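Local coordinates for invasion-associated protein (Mycobacterium tuberculosis, PDB 4LJ1) that binds peptidoglycan through an NlpC/p60 domain that has lost catalytic activity, and probably helps stabilise the mycobacterial cell wall, at residues Lys104-Glu109 with Val114-Val119; Gly50-Ala55 with Gly68-Val73. All coordinates share one frame; numbering follows the deposited sequence. Where two conformers were deposited one is given.

Contact 1 (Lys104-Glu109 with Val114-Val119); sequences KGQMLE and VQVSPV
The beta hairpin at one edge of the antiparallel sheet of this NlpC/p60 domain joins Met107 to Ser117 and Glu109 to Gln115 as hydrogen-bonded pairs, with Leu108 and Val116 a non-hydrogen-bonded pair between them. Met107 N to Ser117 O and Ser117 N to Met107 O both measure 2.9 Å; Glu109 and Gln115 are likewise tied by two backbone bonds. Beyond the strand, Val119 N donates a hydrogen bond to Gly105 O from 37° above the carbonyl plane.

On the face bearing Glu109, one carboxylate oxygen takes two donors from opposite faces of its plane. In the conformer given, Ser117 OG donates to Glu109 OE2 at 2.7 Å, on the anti side but tilted out of the carboxylate plane; Gln115 NE2 donates a 3.2 Å hydrogen bond to Glu109 OE2, 47° out of that plane. With CG of Glu109 set between backbone N and carbonyl carbon (chi1 65°) and the chain extended beyond, the acid reaches over both neighbours; OE1 forms a salt bridge with Arg120, so the carboxylate is held at both oxygens.

Met107 shares that face, its SD 3.9 Å from Val119 CA. On the other face Leu108 CD1 lies 3.8 Å from Val114 CG1 and 4.1 Å from Val116 CG2. Strand 106-110 also pairs with strand 97-103, and helix 48-57 packs Leu51 against Leu108 and Val114.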
loop_
_atom_site.group_PDB
_atom_site.type_symbol
_atom_site.label_atom_id
_atom_site.label_comp_id
_atom_site.label_asym_id
_atom_site.label_seq_id
_atom_site.Cartn_x
_atom_site.Cartn_y
_atom_site.Cartn_z
ATOM N N LYS A 104 0.333 14.170 -5.571
ATOM C CA LYS A 104 -0.150 15.429 -4.977
ATOM C C LYS A 104 -0.214 15.406 -3.434
ATOM O O LYS A 104 -1.076 16.005 -2.806
ATOM C CB LYS A 104 -1.506 15.805 -5.585
ATOM C CG LYS A 104 -1.453 16.101 -7.079
ATOM C CD LYS A 104 -2.831 16.446 -7.635
ATOM C CE LYS A 104 -2.754 17.191 -8.961
ATOM N NZ LYS A 104 -1.778 16.579 -9.907
ATOM N N GLY A 105 0.725 14.687 -2.827
ATOM C CA GLY A 105 0.863 14.700 -1.380
ATOM C C GLY A 105 -0.178 13.876 -0.634
ATOM O O GLY A 105 -0.330 14.058 0.579
ATOM N N GLN A 106 -0.885 12.974 -1.325
ATOM C CA GLN A 106 -1.956 12.166 -0.763
ATOM C C GLN A 106 -1.586 10.690 -0.832
ATOM O O GLN A 106 -0.920 10.241 -1.763
ATOM C CB GLN A 106 -3.257 12.387 -1.543
ATOM C CG GLN A 106 -3.712 13.832 -1.643
ATOM C CD GLN A 106 -4.143 14.394 -0.309
ATOM O OE1 GLN A 106 -4.453 13.660 0.622
ATOM N NE2 GLN A 106 -4.165 15.715 -0.209
ATOM N N MET A 107 -2.074 9.927 0.155
ATOM C CA MET A 107 -1.890 8.493 0.166
ATOM C C MET A 107 -3.180 7.788 0.518
ATOM O O MET A 107 -4.027 8.331 1.201
ATOM C CB MET A 107 -0.794 8.092 1.150
ATOM C CG MET A 107 -1.037 8.398 2.612
ATOM S SD MET A 107 0.424 8.015 3.612
ATOM C CE MET A 107 -0.232 8.408 5.247
ATOM N N LEU A 108 -3.302 6.539 0.081
ATOM C CA LEU A 108 -4.382 5.644 0.470
ATOM C C LEU A 108 -3.813 4.709 1.547
ATOM O O LEU A 108 -2.841 4.005 1.301
ATOM C CB LEU A 108 -4.864 4.837 -0.741
ATOM C CG LEU A 108 -6.069 3.944 -0.483
ATOM C CD1 LEU A 108 -7.327 4.752 -0.243
ATOM C CD2 LEU A 108 -6.260 2.949 -1.629
ATOM N N GLU A 109 -4.431 4.746 2.722
ATOM C CA GLU A 109 -3.986 3.993 3.866
ATOM C C GLU A 109 -5.145 3.274 4.528
ATOM O O GLU A 109 -6.305 3.493 4.194
ATOM C CB GLU A 109 -3.318 4.920 4.891
ATOM C CG GLU A 109 -4.283 5.917 5.490
ATOM C CD GLU A 109 -3.721 6.621 6.686
ATOM O OE1 GLU A 109 -2.669 6.193 7.208
ATOM O OE2 GLU A 109 -4.384 7.535 7.165
ATOM N N VAL A 114 -10.291 2.148 5.402
ATOM C CA VAL A 114 -9.527 2.517 4.232
ATOM C C VAL A 114 -9.878 3.964 3.866
ATOM O O VAL A 114 -11.063 4.336 3.778
ATOM C CB VAL A 114 -9.900 1.604 3.031
ATOM C CG1 VAL A 114 -9.186 2.073 1.769
ATOM C CG2 VAL A 114 -9.554 0.132 3.324
ATOM N N GLN A 115 -8.867 4.809 3.692
ATOM C CA GLN A 115 -9.098 6.243 3.537
ATOM C C GLN A 115 -7.950 6.941 2.858
ATOM O O GLN A 115 -6.810 6.497 2.944
ATOM C CB GLN A 115 -9.356 6.895 4.893
ATOM C CG GLN A 115 -8.138 6.841 5.804
ATOM C CD GLN A 115 -8.456 7.047 7.265
ATOM O OE1 GLN A 115 -9.615 7.121 7.666
ATOM N NE2 GLN A 115 -7.417 7.165 8.070
ATOM N N VAL A 116 -8.251 8.053 2.183
ATOM C CA VAL A 116 -7.251 8.943 1.632
ATOM C C VAL A 116 -6.872 9.950 2.716
ATOM O O VAL A 116 -7.729 10.509 3.392
ATOM C CB VAL A 116 -7.782 9.674 0.388
ATOM C CG1 VAL A 116 -6.779 10.700 -0.113
ATOM C CG2 VAL A 116 -8.163 8.686 -0.720
ATOM N N SER A 117 -5.575 10.184 2.872
ATOM C CA SER A 117 -5.034 11.103 3.889
ATOM C C SER A 117 -3.799 11.789 3.333
ATOM O O SER A 117 -3.096 11.204 2.535
ATOM C CB SER A 117 -4.539 10.338 5.110
ATOM O OG SER A 117 -5.479 9.448 5.651
ATOM N N PRO A 118 -3.459 12.995 3.795
ATOM C CA PRO A 118 -2.176 13.568 3.392
ATOM C C PRO A 118 -1.025 12.680 3.861
ATOM O O PRO A 118 -1.092 12.083 4.932
ATOM C CB PRO A 118 -2.167 14.919 4.117
ATOM C CG PRO A 118 -3.600 15.264 4.292
ATOM C CD PRO A 118 -4.300 13.965 4.507
ATOM N N VAL A 119 0.028 12.598 3.059
ATOM C CA VAL A 119 1.209 11.862 3.458
ATOM C C VAL A 119 1.772 12.442 4.762
ATOM O O VAL A 119 1.823 13.684 4.926
ATOM C CB VAL A 119 2.283 11.915 2.368
ATOM C CG1 VAL A 119 3.581 11.272 2.841
ATOM C CG2 VAL A 119 1.777 11.281 1.081
#

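Contact 2 (Gly50-Ala55 with Gly68-Val73); sequences GLIQYA and GQMYKV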
loop_
_atom_site.group_PDB
_atom_site.type_symbol
_atom_site.label_atom_id
_atom_site.label_comp_id
_atom_site.label_asym_id
_atom_site.label_seq_id
_atom_site.Cartn_x
_atom_site.Cartn_y
_atom_site.Cartn_z
ATOM N N GLY A 50 -3.003 -6.121 3.177
ATOM C CA GLY A 50 -4.086 -6.705 2.423
ATOM C C GLY A 50 -4.603 -5.737 1.372
ATOM O O GLY A 50 -4.900 -6.135 0.243
ATOM N N LEU A 51 -4.736 -4.461 1.736
ATOM C CA LEU A 51 -5.227 -3.464 0.790
ATOM C C LEU A 51 -4.253 -3.322 -0.379
ATOM O O LEU A 51 -4.678 -3.250 -1.543
ATOM C CB LEU A 51 -5.414 -2.121 1.488
ATOM C CG LEU A 51 -5.832 -0.969 0.572
ATOM C CD1 LEU A 51 -7.241 -1.188 -0.019
ATOM C CD2 LEU A 51 -5.784 0.353 1.339
ATOM N N ILE A 52 -2.967 -3.227 -0.080
ATOM C CA ILE A 52 -1.955 -3.079 -1.135
ATOM C C ILE A 52 -1.933 -4.296 -2.046
ATOM O O ILE A 52 -1.842 -4.164 -3.267
ATOM C CB ILE A 52 -0.550 -2.808 -0.518
ATOM C CG1 ILE A 52 -0.474 -1.476 0.174
ATOM C CG2 ILE A 52 0.548 -2.951 -1.537
ATOM C CD1 ILE A 52 -0.998 -0.340 -0.611
ATOM N N GLN A 53 -2.038 -5.486 -1.470
ATOM C CA GLN A 53 -2.121 -6.705 -2.310
ATOM C C GLN A 53 -3.330 -6.663 -3.234
ATOM O O GLN A 53 -3.220 -6.978 -4.411
ATOM C CB GLN A 53 -2.193 -7.970 -1.463
ATOM C CG GLN A 53 -0.911 -8.378 -0.769
ATOM C CD GLN A 53 -1.048 -9.723 -0.080
ATOM O OE1 GLN A 53 -2.135 -10.089 0.369
ATOM N NE2 GLN A 53 0.041 -10.495 -0.022
ATOM N N TYR A 54 -4.472 -6.266 -2.691
ATOM C CA TYR A 54 -5.677 -6.181 -3.510
ATOM C C TYR A 54 -5.473 -5.208 -4.670
ATOM O O TYR A 54 -5.776 -5.500 -5.831
ATOM C CB TYR A 54 -6.876 -5.735 -2.654
ATOM C CG TYR A 54 -8.139 -5.568 -3.473
ATOM C CD1 TYR A 54 -8.775 -6.673 -4.023
ATOM C CD2 TYR A 54 -8.644 -4.293 -3.783
ATOM C CE1 TYR A 54 -9.897 -6.524 -4.821
ATOM C CE2 TYR A 54 -9.761 -4.132 -4.598
ATOM C CZ TYR A 54 -10.388 -5.259 -5.100
ATOM O OH TYR A 54 -11.499 -5.130 -5.914
ATOM N N ALA A 55 -4.960 -4.022 -4.364
ATOM C CA ALA A 55 -4.794 -3.000 -5.387
ATOM C C ALA A 55 -3.862 -3.499 -6.490
ATOM O O ALA A 55 -4.204 -3.432 -7.687
ATOM C CB ALA A 55 -4.297 -1.682 -4.778
ATOM N N GLY A 68 7.573 -5.242 5.509
ATOM C CA GLY A 68 9.028 -5.314 5.498
ATOM C C GLY A 68 9.558 -6.084 4.306
ATOM O O GLY A 68 10.600 -5.744 3.752
ATOM N N GLN A 69 8.839 -7.116 3.888
ATOM C CA GLN A 69 9.297 -7.893 2.736
ATOM C C GLN A 69 9.049 -7.117 1.430
ATOM O O GLN A 69 9.895 -7.112 0.531
ATOM C CB GLN A 69 8.647 -9.266 2.694
ATOM C CG GLN A 69 9.239 -10.166 1.609
ATOM C CD GLN A 69 10.696 -10.573 1.799
ATOM O OE1 GLN A 69 11.255 -10.499 2.900
ATOM N NE2 GLN A 69 11.321 -11.018 0.705
ATOM N N MET A 70 7.902 -6.463 1.318
ATOM C CA MET A 70 7.659 -5.579 0.188
ATOM C C MET A 70 8.774 -4.538 0.049
ATOM O O MET A 70 9.277 -4.273 -1.046
ATOM C CB MET A 70 6.349 -4.812 0.365
ATOM C CG MET A 70 5.057 -5.638 0.325
ATOM S SD MET A 70 3.653 -4.516 0.601
ATOM C CE MET A 70 2.303 -5.679 0.718
ATOM N N TYR A 71 9.169 -3.952 1.161
ATOM C CA TYR A 71 10.233 -2.943 1.155
ATOM C C TYR A 71 11.606 -3.517 0.745
ATOM O O TYR A 71 12.312 -2.949 -0.086
ATOM C CB TYR A 71 10.368 -2.285 2.530
ATOM C CG TYR A 71 11.348 -1.143 2.557
ATOM C CD1 TYR A 71 10.988 0.092 2.046
ATOM C CD2 TYR A 71 12.644 -1.295 3.080
ATOM C CE1 TYR A 71 11.855 1.165 2.079
ATOM C CE2 TYR A 71 13.517 -0.224 3.106
ATOM C CZ TYR A 71 13.112 1.003 2.595
ATOM O OH TYR A 71 13.949 2.085 2.608
ATOM N N LYS A 72 11.994 -4.616 1.388
ATOM C CA LYS A 72 13.284 -5.263 1.144
ATOM C C LYS A 72 13.524 -5.482 -0.327
ATOM O O LYS A 72 14.620 -5.197 -0.844
ATOM C CB LYS A 72 13.361 -6.596 1.891
ATOM C CG LYS A 72 14.695 -7.317 1.749
ATOM C CD LYS A 72 14.688 -8.604 2.567
ATOM C CE LYS A 72 16.003 -9.362 2.495
ATOM N NZ LYS A 72 15.907 -10.703 3.139
ATOM N N VAL A 73 12.518 -6.016 -1.011
ATOM C CA VAL A 73 12.713 -6.451 -2.406
ATOM C C VAL A 73 12.443 -5.362 -3.444
ATOM O O VAL A 73 12.839 -5.510 -4.609
ATOM C CB VAL A 73 11.866 -7.707 -2.737
ATOM C CG1 VAL A 73 12.192 -8.880 -1.797
ATOM C CG2 VAL A 73 10.380 -7.384 -2.766
#
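Met70 lays the sulfur and methyl at the end of its side chain against the CG2 branch of Ile52, bridging two helices of the NlpC/p60 fold whose backbones stay well apart: the CA atoms of Ile52 and Met70 are 10.0 Å from each other. Met70 covers about half of that distance and Ile52 CG2 comes out from helix 48-57 to meet it; the surface buried between the segments is small, 99 Å². The interaction is apolar packing, with the two side chains running obliquely past one another.

Reach comes from the shape of the methionine. Its CG stands opposite the carbonyl carbon (chi1 -67°), and both later torsions are extended, at 179° and -173°, which carries CE out from helix 67-73 as a nearly straight rod. Ile52 offers CG2, the branch opposite its own backbone N, while CG1 and CD1 turn away from Met70. Ile52 is buried against Leu87, Val98 and Leu100 of the sheet and Leu63 of the loop, and Met70 also packs on Phe89, so strand 87-90 touches both side chains, while strand 97-103 packs on Ile52.

Gln53 comes near the same methyl with its aliphatic part. Its amide is engaged elsewhere: OE1 accepts from Arg65 NH1 and NE2 donates to Leu63 O, both in the connection between the helices, which holds the amide at both ends. The methionine methyl thus lies near two residues of helix 48-57, with CE 4.0 Å from Ile52 CG2 and 4.5 Å from Gln53 CG.

Along the chain the two contacts come in series: 50-55 and 68-73 complete contact 2 before the hairpin of contact 1 begins at 104. Their centres are about 16 Å apart, yet they meet through helix 48-57, where Leu51 CD2 lies 3.8 Å from Val114 CG1 and 4.0 Å from Leu108 CD2. Successive residues of this helix therefore serve different neighbours: Leu51 packs under the last two strands of the sheet, while Ile52 faces strands 87-90 and 97-103 and the helix 67-73. Helix 48-57 and the sheet share one hydrophobic layer of the NlpC/p60 domain, consistent with a scaffold retained for peptidoglycan binding without catalysis.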